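Side-chain contacts in alanine glyoxylate transaminase (Thermococcus litoralis, PDB 2ZC0), which probably catalyses, as a pyridoxal-phosphate-dependent aminotransferase, the transfer of the amino group of alanine to glyoxylate: residues A[314-319]-A[326-331]; A[336-341]-A[367-372]; A[349-354]-A[360-365]. All blocks are in the same frame, centred on the assembly; numbering follows the deposited sequence.

Contact 1: residues A[314-319]-A[326-331]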
ATOM      1  N   ILE A 314      31.013  27.970 -24.924  1.00 47.70           N
ATOM      2  CA  ILE A 314      30.426  28.339 -26.208  1.00 47.74           C
ATOM      3  C   ILE A 314      28.932  28.625 -26.096  1.00 48.26           C
ATOM      4  O   ILE A 314      28.448  29.605 -26.661  1.00 49.79           O
ATOM      5  CB  ILE A 314      30.662  27.229 -27.279  1.00 48.35           C
ATOM      6  CG1 ILE A 314      32.143  27.168 -27.662  1.00 48.09           C
ATOM      7  CG2 ILE A 314      29.843  27.507 -28.528  1.00 47.24           C
ATOM      8  CD1 ILE A 314      32.475  26.080 -28.673  1.00 51.71           C
ATOM      9  N   MET A 315      28.192  27.789 -25.367  1.00 49.22           N
ATOM     10  CA  MET A 315      26.752  28.020 -25.226  1.00 48.56           C
ATOM     11  C   MET A 315      26.497  29.276 -24.406  1.00 48.88           C
ATOM     12  O   MET A 315      25.569  30.030 -24.687  1.00 46.71           O
ATOM     13  CB  MET A 315      26.046  26.829 -24.572  1.00 48.88           C
ATOM     14  CG  MET A 315      24.543  27.080 -24.374  1.00 48.93           C
ATOM     15  SD  MET A 315      23.556  25.631 -23.921  1.00 51.19           S
ATOM     16  CE  MET A 315      23.487  24.787 -25.489  1.00 47.30           C
ATOM     17  N   LEU A 316      27.321  29.494 -23.385  1.00 50.96           N
ATOM     18  CA  LEU A 316      27.179  30.682 -22.555  1.00 52.77           C
ATOM     19  C   LEU A 316      27.586  31.918 -23.356  1.00 53.76           C
ATOM     20  O   LEU A 316      26.985  32.978 -23.198  1.00 53.41           O
ATOM     21  CB  LEU A 316      28.041  30.566 -21.299  1.00 52.67           C
ATOM     22  CG  LEU A 316      27.569  29.520 -20.289  1.00 53.55           C
ATOM     23  CD1 LEU A 316      28.455  29.597 -19.058  1.00 51.99           C
ATOM     24  CD2 LEU A 316      26.111  29.766 -19.915  1.00 50.19           C
ATOM     25  N   LYS A 317      28.599  31.776 -24.217  1.00 54.38           N
ATOM     26  CA  LYS A 317      29.049  32.891 -25.055  1.00 55.90           C
ATOM     27  C   LYS A 317      27.927  33.289 -26.008  1.00 54.63           C
ATOM     28  O   LYS A 317      27.601  34.462 -26.150  1.00 54.29           O
ATOM     29  CB  LYS A 317      30.264  32.510 -25.916  1.00 57.42           C
ATOM     30  CG  LYS A 317      31.638  32.684 -25.282  1.00 62.16           C
ATOM     31  CD  LYS A 317      32.714  32.760 -26.384  1.00 62.96           C
ATOM     32  CE  LYS A 317      34.017  32.069 -25.983  1.00 64.59           C
ATOM     33  NZ  LYS A 317      33.873  30.583 -25.890  1.00 64.18           N
ATOM     34  N   ALA A 318      27.360  32.293 -26.673  1.00 53.46           N
ATOM     35  CA  ALA A 318      26.289  32.520 -27.621  1.00 53.66           C
ATOM     36  C   ALA A 318      25.079  33.152 -26.948  1.00 54.05           C
ATOM     37  O   ALA A 318      24.489  34.086 -27.479  1.00 52.85           O
ATOM     38  CB  ALA A 318      25.898  31.210 -28.283  1.00 51.69           C
ATOM     39  N   LEU A 319      24.718  32.644 -25.774  1.00 55.64           N
ATOM     40  CA  LEU A 319      23.565  33.160 -25.047  1.00 57.01           C
ATOM     41  C   LEU A 319      23.741  34.608 -24.618  1.00 59.13           C
ATOM     42  O   LEU A 319      22.874  35.446 -24.873  1.00 58.97           O
ATOM     43  CB  LEU A 319      23.278  32.291 -23.817  1.00 55.61           C
ATOM     44  CG  LEU A 319      22.476  31.000 -24.040  1.00 53.77           C
ATOM     45  CD1 LEU A 319      22.572  30.116 -22.816  1.00 51.15           C
ATOM     46  CD2 LEU A 319      21.022  31.340 -24.347  1.00 49.91           C
ATOM     47  N   ALA A 326      18.200  38.260 -21.126  1.00 53.68           N
ATOM     48  CA  ALA A 326      17.468  37.127 -20.549  1.00 52.06           C
ATOM     49  C   ALA A 326      18.266  36.511 -19.407  1.00 51.36           C
ATOM     50  O   ALA A 326      19.500  36.480 -19.454  1.00 51.49           O
ATOM     51  CB  ALA A 326      17.188  36.086 -21.620  1.00 52.04           C
ATOM     52  N   GLU A 327      17.581  36.032 -18.373  1.00 50.08           N
ATOM     53  CA  GLU A 327      18.297  35.434 -17.257  1.00 51.43           C
ATOM     54  C   GLU A 327      18.435  33.920 -17.485  1.00 51.02           C
ATOM     55  O   GLU A 327      17.512  33.238 -17.945  1.00 52.21           O
ATOM     56  CB  GLU A 327      17.595  35.758 -15.910  1.00 50.63           C
ATOM     57  CG  GLU A 327      18.461  36.494 -14.823  1.00 45.72           C
ATOM     58  CD  GLU A 327      18.589  38.025 -15.030  1.00 45.02           C
ATOM     59  OE1 GLU A 327      17.634  38.618 -15.575  1.00 46.24           O
ATOM     60  OE2 GLU A 327      19.639  38.629 -14.624  1.00 29.48           O
ATOM     61  N   PHE A 328      19.630  33.415 -17.214  1.00 51.17           N
ATOM     62  CA  PHE A 328      19.922  31.998 -17.368  1.00 50.10           C
ATOM     63  C   PHE A 328      21.108  31.611 -16.501  1.00 50.61           C
ATOM     64  O   PHE A 328      22.001  32.417 -16.238  1.00 52.32           O
ATOM     65  CB  PHE A 328      20.177  31.659 -18.836  1.00 50.14           C
ATOM     66  CG  PHE A 328      21.142  32.584 -19.526  1.00 51.32           C
ATOM     67  CD1 PHE A 328      22.519  32.362 -19.460  1.00 51.10           C
ATOM     68  CD2 PHE A 328      20.669  33.666 -20.273  1.00 50.21           C
ATOM     69  CE1 PHE A 328      23.407  33.197 -20.126  1.00 50.43           C
ATOM     70  CE2 PHE A 328      21.551  34.504 -20.941  1.00 50.69           C
ATOM     71  CZ  PHE A 328      22.923  34.268 -20.868  1.00 50.07           C
ATOM     72  N   THR A 329      21.096  30.370 -16.040  1.00 49.63           N
ATOM     73  CA  THR A 329      22.136  29.868 -15.164  1.00 47.43           C
ATOM     74  C   THR A 329      23.507  29.753 -15.818  1.00 48.98           C
ATOM     75  O   THR A 329      23.622  29.544 -17.027  1.00 47.82           O
ATOM     76  CB  THR A 329      21.737  28.475 -14.571  1.00 46.01           C
ATOM     77  OG1 THR A 329      21.639  27.503 -15.621  1.00 40.82           O
ATOM     78  CG2 THR A 329      20.396  28.571 -13.855  1.00 43.45           C
ATOM     79  N   LYS A 330      24.542  29.893 -14.993  1.00 49.88           N
ATOM     80  CA  LYS A 330      25.924  29.788 -15.438  1.00 50.88           C
ATOM     81  C   LYS A 330      26.525  28.629 -14.656  1.00 50.75           C
ATOM     82  O   LYS A 330      27.077  28.816 -13.570  1.00 50.91           O
ATOM     83  CB  LYS A 330      26.695  31.066 -15.104  1.00 52.71           C
ATOM     84  CG  LYS A 330      26.007  32.359 -15.501  1.00 55.69           C
ATOM     85  CD  LYS A 330      25.885  32.497 -17.002  1.00 57.22           C
ATOM     86  CE  LYS A 330      25.583  33.940 -17.380  1.00 61.30           C
ATOM     87  NZ  LYS A 330      24.342  34.451 -16.720  1.00 61.94           N
ATOM     88  N   PRO A 331      26.415  27.411 -15.191  1.00 49.05           N
ATOM     89  CA  PRO A 331      26.946  26.214 -14.533  1.00 48.86           C
ATOM     90  C   PRO A 331      28.468  26.115 -14.483  1.00 48.34           C
ATOM     91  O   PRO A 331      29.152  26.503 -15.425  1.00 49.84           O
ATOM     92  CB  PRO A 331      26.326  25.081 -15.352  1.00 47.88           C
ATOM     93  CG  PRO A 331      26.269  25.672 -16.729  1.00 46.54           C
ATOM     94  CD  PRO A 331      25.734  27.062 -16.451  1.00 49.36           C
TER
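Leu319 and Phe328 meet through the face of the phenyl ring, where the last turns of helix 295-322 pass the chain leading to strand 336-340. Followed from its root, the Leu319 side chain meets the ring at two points, over its far end and over the rim near its root. CB lies over the face, 4.0 Å from the Phe328 centroid and 28° off the ring normal, a CH-pi contact whose shortest distance is 3.6 Å, from Leu319 CB to Phe328 CZ. Beyond it, CG sits anti to the carbonyl carbon (chi1 -82°) and carries the branch back along the ring, against the phenylalanine's own direction, bringing Leu319 CD1 to 4.0 Å from Phe328 CD1, above the rim.

One turn earlier, Leu316 uses a single methyl. Its CD2 approaches the Phe328 ring obliquely and reaches the backbone as well, 3.8 Å from Thr329 O, while the aliphatic part of Lys330 passes on the exposed side, with its CD 4.0 Å from Leu316 CD2. Bends at chi2 and chi4 fold the lysine back on its own segment, where NZ donates to Phe328 O at 3.1 Å. Leu319 also packs on Phe339 of strand 336-340, Thr329 pairs with Met338 of that strand, and Met315 faces Ile390 and Ile394 of helix 389-404, so this end of helix 295-322 lies between strand and helix.

Contact 2: residues A[336-341]-A[367-372]. With IMD (imidazole), chain G.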
ATOM      1  N   PHE A 336      23.705  20.896 -18.426  1.00 37.09           N
ATOM      2  CA  PHE A 336      22.496  21.626 -18.735  1.00 38.96           C
ATOM      3  C   PHE A 336      22.640  23.086 -18.358  1.00 40.73           C
ATOM      4  O   PHE A 336      23.519  23.463 -17.580  1.00 40.66           O
ATOM      5  CB  PHE A 336      21.299  21.046 -17.979  1.00 38.86           C
ATOM      6  CG  PHE A 336      20.990  19.615 -18.324  1.00 39.71           C
ATOM      7  CD1 PHE A 336      21.246  18.595 -17.410  1.00 37.92           C
ATOM      8  CD2 PHE A 336      20.431  19.289 -19.558  1.00 37.03           C
ATOM      9  CE1 PHE A 336      20.947  17.274 -17.713  1.00 36.32           C
ATOM     10  CE2 PHE A 336      20.128  17.970 -19.871  1.00 39.53           C
ATOM     11  CZ  PHE A 336      20.384  16.956 -18.948  1.00 36.38           C
ATOM     12  N   VAL A 337      21.764  23.897 -18.939  1.00 40.57           N
ATOM     13  CA  VAL A 337      21.691  25.322 -18.675  1.00 39.41           C
ATOM     14  C   VAL A 337      20.196  25.583 -18.652  1.00 40.10           C
ATOM     15  O   VAL A 337      19.478  25.129 -19.542  1.00 38.68           O
ATOM     16  CB  VAL A 337      22.322  26.164 -19.812  1.00 39.94           C
ATOM     17  CG1 VAL A 337      22.001  27.653 -19.603  1.00 37.32           C
ATOM     18  CG2 VAL A 337      23.831  25.948 -19.847  1.00 39.49           C
ATOM     19  N   MET A 338      19.709  26.262 -17.623  1.00 40.59           N
ATOM     20  CA  MET A 338      18.290  26.570 -17.575  1.00 42.96           C
ATOM     21  C   MET A 338      18.113  27.994 -18.059  1.00 44.96           C
ATOM     22  O   MET A 338      18.623  28.939 -17.454  1.00 45.80           O
ATOM     23  CB  MET A 338      17.714  26.458 -16.162  1.00 41.71           C
ATOM     24  CG  MET A 338      16.193  26.609 -16.127  1.00 40.37           C
ATOM     25  SD  MET A 338      15.331  25.118 -16.798  1.00 38.79           S
ATOM     26  CE  MET A 338      14.839  24.346 -15.288  1.00 36.91           C
ATOM     27  N   PHE A 339      17.391  28.121 -19.164  1.00 46.98           N
ATOM     28  CA  PHE A 339      17.083  29.398 -19.788  1.00 46.83           C
ATOM     29  C   PHE A 339      15.685  29.800 -19.341  1.00 47.17           C
ATOM     30  O   PHE A 339      14.805  28.953 -19.199  1.00 47.33           O
ATOM     31  CB  PHE A 339      17.094  29.242 -21.306  1.00 47.83           C
ATOM     32  CG  PHE A 339      16.791  30.509 -22.050  1.00 48.25           C
ATOM     33  CD1 PHE A 339      17.782  31.470 -22.243  1.00 47.02           C
ATOM     34  CD2 PHE A 339      15.519  30.741 -22.563  1.00 47.36           C
ATOM     35  CE1 PHE A 339      17.510  32.639 -22.938  1.00 47.60           C
ATOM     36  CE2 PHE A 339      15.236  31.913 -23.261  1.00 48.17           C
ATOM     37  CZ  PHE A 339      16.236  32.863 -23.449  1.00 46.11           C
ATOM     38  N   PHE A 340      15.475  31.090 -19.129  1.00 47.91           N
ATOM     39  CA  PHE A 340      14.175  31.567 -18.694  1.00 48.13           C
ATOM     40  C   PHE A 340      13.570  32.554 -19.679  1.00 49.85           C
ATOM     41  O   PHE A 340      14.241  33.484 -20.130  1.00 49.69           O
ATOM     42  CB  PHE A 340      14.298  32.231 -17.324  1.00 45.52           C
ATOM     43  CG  PHE A 340      14.606  31.272 -16.212  1.00 43.89           C
ATOM     44  CD1 PHE A 340      13.580  30.650 -15.507  1.00 40.31           C
ATOM     45  CD2 PHE A 340      15.926  30.987 -15.867  1.00 42.09           C
ATOM     46  CE1 PHE A 340      13.861  29.764 -14.478  1.00 38.31           C
ATOM     47  CE2 PHE A 340      16.214  30.099 -14.834  1.00 39.10           C
ATOM     48  CZ  PHE A 340      15.180  29.489 -14.140  1.00 36.95           C
ATOM     49  N   LEU A 341      12.307  32.324 -20.022  1.00 50.12           N
ATOM     50  CA  LEU A 341      11.568  33.207 -20.909  1.00 51.01           C
ATOM     51  C   LEU A 341      11.054  34.295 -19.970  1.00 53.22           C
ATOM     52  O   LEU A 341      11.261  34.210 -18.757  1.00 52.15           O
ATOM     53  CB  LEU A 341      10.386  32.455 -21.536  1.00 49.95           C
ATOM     54  CG  LEU A 341      10.552  31.745 -22.887  1.00 49.80           C
ATOM     55  CD1 LEU A 341      11.894  31.055 -22.993  1.00 51.42           C
ATOM     56  CD2 LEU A 341       9.418  30.750 -23.056  1.00 51.76           C
ATOM     57  N   PRO A 367       7.943  20.818 -16.227  1.00 37.51           N
ATOM     58  CA  PRO A 367       7.753  19.485 -15.642  1.00 38.21           C
ATOM     59  C   PRO A 367       8.716  19.163 -14.503  1.00 37.64           C
ATOM     60  O   PRO A 367       8.421  18.319 -13.660  1.00 39.93           O
ATOM     61  CB  PRO A 367       7.941  18.557 -16.841  1.00 39.98           C
ATOM     62  CG  PRO A 367       7.500  19.413 -17.996  1.00 39.72           C
ATOM     63  CD  PRO A 367       8.181  20.706 -17.677  1.00 37.84           C
ATOM     64  N   PHE A 368       9.857  19.846 -14.467  1.00 36.69           N
ATOM     65  CA  PHE A 368      10.851  19.616 -13.420  1.00 34.52           C
ATOM     66  C   PHE A 368      10.556  20.292 -12.081  1.00 33.87           C
ATOM     67  O   PHE A 368      11.281  20.052 -11.119  1.00 35.53           O
ATOM     68  CB  PHE A 368      12.240  20.068 -13.889  1.00 32.00           C
ATOM     69  CG  PHE A 368      12.736  19.364 -15.118  1.00 29.21           C
ATOM     70  CD1 PHE A 368      12.147  19.602 -16.355  1.00 29.10           C
ATOM     71  CD2 PHE A 368      13.824  18.496 -15.046  1.00 28.20           C
ATOM     72  CE1 PHE A 368      12.634  18.994 -17.503  1.00 24.81           C
ATOM     73  CE2 PHE A 368      14.317  17.886 -16.184  1.00 26.84           C
ATOM     74  CZ  PHE A 368      13.722  18.136 -17.417  1.00 28.22           C
ATOM     75  N   TYR A 369       9.513  21.124 -12.011  1.00 34.68           N
ATOM     76  CA  TYR A 369       9.147  21.832 -10.764  1.00 32.91           C
ATOM     77  C   TYR A 369       8.123  21.071  -9.929  1.00 33.47           C
ATOM     78  O   TYR A 369       7.237  20.407 -10.475  1.00 31.17           O
ATOM     79  CB  TYR A 369       8.606  23.241 -11.073  1.00 33.13           C
ATOM     80  CG  TYR A 369       9.662  24.180 -11.620  1.00 31.47           C
ATOM     81  CD1 TYR A 369      10.191  25.214 -10.830  1.00 32.85           C
ATOM     82  CD2 TYR A 369      10.189  23.993 -12.897  1.00 31.24           C
ATOM     83  CE1 TYR A 369      11.222  26.029 -11.299  1.00 32.52           C
ATOM     84  CE2 TYR A 369      11.222  24.800 -13.375  1.00 35.22           C
ATOM     85  CZ  TYR A 369      11.732  25.815 -12.564  1.00 33.13           C
ATOM     86  OH  TYR A 369      12.771  26.582 -13.018  1.00 34.36           O
ATOM     87  N   THR A 370       8.244  21.199  -8.605  1.00 34.24           N
ATOM     88  CA  THR A 370       7.380  20.506  -7.646  1.00 33.73           C
ATOM     89  C   THR A 370       6.133  21.298  -7.278  1.00 36.24           C
ATOM     90  O   THR A 370       5.292  20.853  -6.492  1.00 34.48           O
ATOM     91  CB  THR A 370       8.179  20.145  -6.358  1.00 36.16           C
ATOM     92  OG1 THR A 370       8.480  21.333  -5.605  1.00 35.97           O
ATOM     93  CG2 THR A 370       9.493  19.468  -6.744  1.00 32.99           C
ATOM     94  N   ASP A 371       6.005  22.481  -7.856  1.00 38.08           N
ATOM     95  CA  ASP A 371       4.839  23.291  -7.585  1.00 40.44           C
ATOM     96  C   ASP A 371       4.413  23.989  -8.868  1.00 41.81           C
ATOM     97  O   ASP A 371       4.730  23.520  -9.958  1.00 41.33           O
ATOM     98  CB  ASP A 371       5.115  24.282  -6.428  1.00 40.39           C
ATOM     99  CG  ASP A 371       6.184  25.325  -6.751  1.00 41.56           C
ATOM    100  OD1 ASP A 371       6.499  26.105  -5.827  1.00 41.80           O
ATOM    101  OD2 ASP A 371       6.702  25.387  -7.887  1.00 41.04           O
ATOM    102  N   GLU A 372       3.698  25.099  -8.760  1.00 45.32           N
ATOM    103  CA  GLU A 372       3.236  25.786  -9.958  1.00 48.03           C
ATOM    104  C   GLU A 372       4.236  26.731 -10.597  1.00 47.81           C
ATOM    105  O   GLU A 372       3.882  27.484 -11.502  1.00 49.54           O
ATOM    106  CB  GLU A 372       1.934  26.521  -9.653  1.00 50.29           C
ATOM    107  CG  GLU A 372       0.719  25.925 -10.361  1.00 56.50           C
ATOM    108  CD  GLU A 372       0.775  24.402 -10.455  1.00 59.78           C
ATOM    109  OE1 GLU A 372       1.423  23.880 -11.394  1.00 59.99           O
ATOM    110  OE2 GLU A 372       0.181  23.733  -9.580  1.00 61.99           O
TER
HETATM  111  N1  IMD G 410       6.904  16.905 -11.967  1.00 45.60           N
HETATM  112  C2  IMD G 410       6.358  17.026 -10.763  1.00 44.36           C
HETATM  113  N3  IMD G 410       6.203  15.814 -10.244  1.00 44.42           N
HETATM  114  C4  IMD G 410       6.662  14.907 -11.143  1.00 44.60           C
HETATM  115  C5  IMD G 410       7.101  15.589 -12.221  1.00 44.49           C
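The loop between strands 360-361 and 377-381 folds back beside the antiparallel pair 336-340/377-381, and Tyr369 of this loop meets Met338 and Phe340 on the first of those strands. The contact is small and is made by the far end of the tyrosine. Tyr369 OH lies 3.7 Å from Phe340 CE1 and 3.8 Å from Met338 CE, so one hydroxyl fits against an aromatic rim carbon and a methyl. This oxygen is buried here and has no polar partner in the model.

Met338 reaches out from the strand as Tyr369 reaches in from the loop. With chi1 at -173° the methionine chain leaves the strand on the side away from its own nitrogen, and bends at chi2 and chi3 then turn the methyl to the tyrosine, with Met338 CE 4.1 Å from Tyr369 CE2. Phe340, two residues further along the strand, meets the tyrosine at a slant. On the loop side, the carbonyl of Pro367 accepts a hydrogen bond from an imidazole, probably a crystallisation component, at 2.7 Å from Pro367 O to imidazole N1.

Asn129 holds the loop at Thr370 N and Asp371 OD2, and Tyr369 also touches Ala377, while strand 336-340 pairs through its backbone with strand 377-381 (Val337 with Leu380, Phe339 with Ile378). This antiparallel pair belongs to the C-terminal small domain characteristic of pyridoxal-phosphate enzymes with the aspartate aminotransferase fold, and Tyr369 packs the loop against it.

Contact 3: residues A[349-354]-A[360-365]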
ATOM      1  N   SER A 349       4.855  25.340 -24.886  1.00 56.89           N
ATOM      2  CA  SER A 349       4.394  25.661 -26.234  1.00 58.24           C
ATOM      3  C   SER A 349       5.579  26.238 -27.009  1.00 57.41           C
ATOM      4  O   SER A 349       5.812  25.889 -28.166  1.00 56.17           O
ATOM      5  CB  SER A 349       3.254  26.684 -26.196  1.00 59.47           C
ATOM      6  OG  SER A 349       3.714  27.944 -25.748  1.00 62.27           O
ATOM      7  N   PHE A 350       6.331  27.114 -26.353  1.00 57.58           N
ATOM      8  CA  PHE A 350       7.498  27.722 -26.970  1.00 57.69           C
ATOM      9  C   PHE A 350       8.440  26.639 -27.480  1.00 58.42           C
ATOM     10  O   PHE A 350       9.054  26.779 -28.536  1.00 58.41           O
ATOM     11  CB  PHE A 350       8.251  28.581 -25.963  1.00 56.92           C
ATOM     12  CG  PHE A 350       9.452  29.260 -26.543  1.00 56.44           C
ATOM     13  CD1 PHE A 350       9.317  30.453 -27.240  1.00 57.22           C
ATOM     14  CD2 PHE A 350      10.712  28.686 -26.431  1.00 55.60           C
ATOM     15  CE1 PHE A 350      10.422  31.068 -27.823  1.00 56.97           C
ATOM     16  CE2 PHE A 350      11.824  29.289 -27.008  1.00 57.77           C
ATOM     17  CZ  PHE A 350      11.678  30.486 -27.707  1.00 56.77           C
ATOM     18  N   ALA A 351       8.563  25.561 -26.716  1.00 59.02           N
ATOM     19  CA  ALA A 351       9.437  24.470 -27.109  1.00 60.13           C
ATOM     20  C   ALA A 351       8.889  23.792 -28.363  1.00 60.89           C
ATOM     21  O   ALA A 351       9.655  23.372 -29.227  1.00 60.45           O
ATOM     22  CB  ALA A 351       9.570  23.469 -25.973  1.00 60.52           C
ATOM     23  N   ASN A 352       7.567  23.692 -28.466  1.00 62.23           N
ATOM     24  CA  ASN A 352       6.941  23.073 -29.635  1.00 64.43           C
ATOM     25  C   ASN A 352       7.127  23.959 -30.859  1.00 65.09           C
ATOM     26  O   ASN A 352       7.502  23.490 -31.931  1.00 64.30           O
ATOM     27  CB  ASN A 352       5.442  22.855 -29.403  1.00 64.10           C
ATOM     28  CG  ASN A 352       5.156  21.705 -28.455  1.00 64.48           C
ATOM     29  OD1 ASN A 352       5.486  20.554 -28.737  1.00 63.03           O
ATOM     30  ND2 ASN A 352       4.533  22.014 -27.324  1.00 65.30           N
ATOM     31  N   GLU A 353       6.866  25.249 -30.690  1.00 67.31           N
ATOM     32  CA  GLU A 353       7.000  26.194 -31.784  1.00 70.10           C
ATOM     33  C   GLU A 353       8.442  26.253 -32.271  1.00 70.86           C
ATOM     34  O   GLU A 353       8.691  26.407 -33.466  1.00 72.18           O
ATOM     35  CB  GLU A 353       6.542  27.581 -31.338  1.00 71.35           C
ATOM     36  CG  GLU A 353       5.929  28.412 -32.453  1.00 74.90           C
ATOM     37  CD  GLU A 353       5.349  29.719 -31.946  1.00 77.33           C
ATOM     38  OE1 GLU A 353       4.644  29.691 -30.912  1.00 78.88           O
ATOM     39  OE2 GLU A 353       5.590  30.772 -32.582  1.00 77.45           O
ATOM     40  N   LEU A 354       9.391  26.116 -31.348  1.00 70.56           N
ATOM     41  CA  LEU A 354      10.808  26.163 -31.694  1.00 70.91           C
ATOM     42  C   LEU A 354      11.157  24.946 -32.545  1.00 71.93           C
ATOM     43  O   LEU A 354      11.843  25.055 -33.564  1.00 71.70           O
ATOM     44  CB  LEU A 354      11.666  26.156 -30.421  1.00 70.41           C
ATOM     45  CG  LEU A 354      13.044  26.835 -30.409  1.00 69.10           C
ATOM     46  CD1 LEU A 354      13.844  26.320 -29.222  1.00 65.84           C
ATOM     47  CD2 LEU A 354      13.793  26.554 -31.696  1.00 69.53           C
ATOM     48  N   VAL A 360      14.829  23.099 -33.784  1.00 52.97           N
ATOM     49  CA  VAL A 360      15.751  22.944 -32.662  1.00 49.62           C
ATOM     50  C   VAL A 360      14.955  22.370 -31.493  1.00 48.53           C
ATOM     51  O   VAL A 360      13.870  22.865 -31.175  1.00 48.16           O
ATOM     52  CB  VAL A 360      16.374  24.296 -32.224  1.00 49.89           C
ATOM     53  CG1 VAL A 360      17.334  24.080 -31.058  1.00 47.59           C
ATOM     54  CG2 VAL A 360      17.118  24.933 -33.387  1.00 48.69           C
ATOM     55  N   VAL A 361      15.493  21.334 -30.855  1.00 44.23           N
ATOM     56  CA  VAL A 361      14.804  20.697 -29.738  1.00 42.82           C
ATOM     57  C   VAL A 361      15.333  21.073 -28.355  1.00 41.49           C
ATOM     58  O   VAL A 361      16.530  20.996 -28.102  1.00 40.10           O
ATOM     59  CB  VAL A 361      14.875  19.151 -29.841  1.00 41.30           C
ATOM     60  CG1 VAL A 361      14.003  18.534 -28.787  1.00 40.32           C
ATOM     61  CG2 VAL A 361      14.461  18.690 -31.230  1.00 43.19           C
ATOM     62  N   VAL A 362      14.424  21.457 -27.464  1.00 40.54           N
ATOM     63  CA  VAL A 362      14.765  21.817 -26.091  1.00 41.89           C
ATOM     64  C   VAL A 362      13.729  21.145 -25.178  1.00 41.68           C
ATOM     65  O   VAL A 362      12.759  20.571 -25.676  1.00 42.40           O
ATOM     66  CB  VAL A 362      14.701  23.355 -25.868  1.00 42.01           C
ATOM     67  CG1 VAL A 362      15.708  24.074 -26.771  1.00 39.64           C
ATOM     68  CG2 VAL A 362      13.298  23.848 -26.143  1.00 42.43           C
ATOM     69  N   VAL A 363      13.925  21.219 -23.859  1.00 40.87           N
ATOM     70  CA  VAL A 363      12.982  20.615 -22.905  1.00 41.53           C
ATOM     71  C   VAL A 363      12.197  21.672 -22.106  1.00 41.72           C
ATOM     72  O   VAL A 363      12.787  22.534 -21.468  1.00 42.08           O
ATOM     73  CB  VAL A 363      13.712  19.677 -21.894  1.00 40.53           C
ATOM     74  CG1 VAL A 363      12.708  19.059 -20.952  1.00 39.52           C
ATOM     75  CG2 VAL A 363      14.468  18.586 -22.634  1.00 38.59           C
ATOM     76  N   PRO A 364      10.855  21.582 -22.115  1.00 42.88           N
ATOM     77  CA  PRO A 364       9.855  22.437 -21.458  1.00 45.00           C
ATOM     78  C   PRO A 364      10.135  23.055 -20.076  1.00 47.07           C
ATOM     79  O   PRO A 364       9.539  24.089 -19.730  1.00 51.57           O
ATOM     80  CB  PRO A 364       8.607  21.559 -21.460  1.00 44.04           C
ATOM     81  CG  PRO A 364       8.725  20.859 -22.776  1.00 44.31           C
ATOM     82  CD  PRO A 364      10.190  20.472 -22.828  1.00 43.54           C
ATOM     83  N   GLY A 365      10.998  22.435 -19.273  1.00 44.69           N
ATOM     84  CA  GLY A 365      11.330  23.007 -17.968  1.00 41.07           C
ATOM     85  C   GLY A 365      10.302  22.880 -16.853  1.00 38.73           C
ATOM     86  O   GLY A 365      10.596  22.380 -15.762  1.00 35.59           O
TER
HETATM   87  O   HOH W   1      12.334  22.889 -28.958  1.00 66.56           O
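Leu354 on helix 347-357 packs against Val360 and Val362, just past the turn that ends the helix. The tight spot is a single pair, Leu354 CD2 and Val360 CB, pressed to 3.5 Å, closer than carbons normally sit. CG of the leucine, anti to the backbone nitrogen (chi1 -151°), is carried toward the 360-365 chain, and the fork beyond it gives one methyl to each valine. The second methyl is in ordinary contact: Leu354 CD1 lies 3.8 Å from Val362 CG1, the two side chains standing roughly perpendicular. Cut back to an alanine, this position would probably leave Val360 CB and the Val362 methyls without their leucine partner and a gap beneath the helix.

Ala351 CB makes a similar contact with Val362 CG2 at 3.8 Å, but beyond it the fit is looser, with Ala351 CB 4.2 Å from Pro364 CG. Between the backbones a water takes over, donating to Ala351 O at 2.7 Å and to Val360 O at 2.7 Å while accepting from Val362 N at 2.9 Å; a single water thus serves three main-chain polar groups. Ser349 and Asn352, on the same helix, are exposed. Leu354 also packs on Leu397 of helix 389-404, and Val361 pairs through its backbone with Ile37 and Leu39. The whole is a helix-turn-strand unit in which strand 360-361 forms a two-stranded parallel sheet with strand 37-38.

How the contacts relate
Contacts 1 and 2 meet along strand 336-340, which belongs to contact 2 and pairs with the 326-331 chain of contact 1. Their centres are about 15 Å apart, and Thr329 OG1 to Met338 N at 3.0 Å and Glu327 O to Phe340 N at 3.2 Å are probable hydrogen bonds. Contact 3 falls between the two segments of contact 2 in the chain, about 12 Å away centre to centre, and meets it where Phe368 CE1 packs 3.4 Å from Val363 CG1. Contacts 1 and 3 do not touch, their nearest atoms being about 8 Å apart. The side chains of Pro331 and Met338 lie about 13 and 12 Å from a bound pyridoxamine phosphate, and that of Tyr369 about 9 Å from a zinc ion.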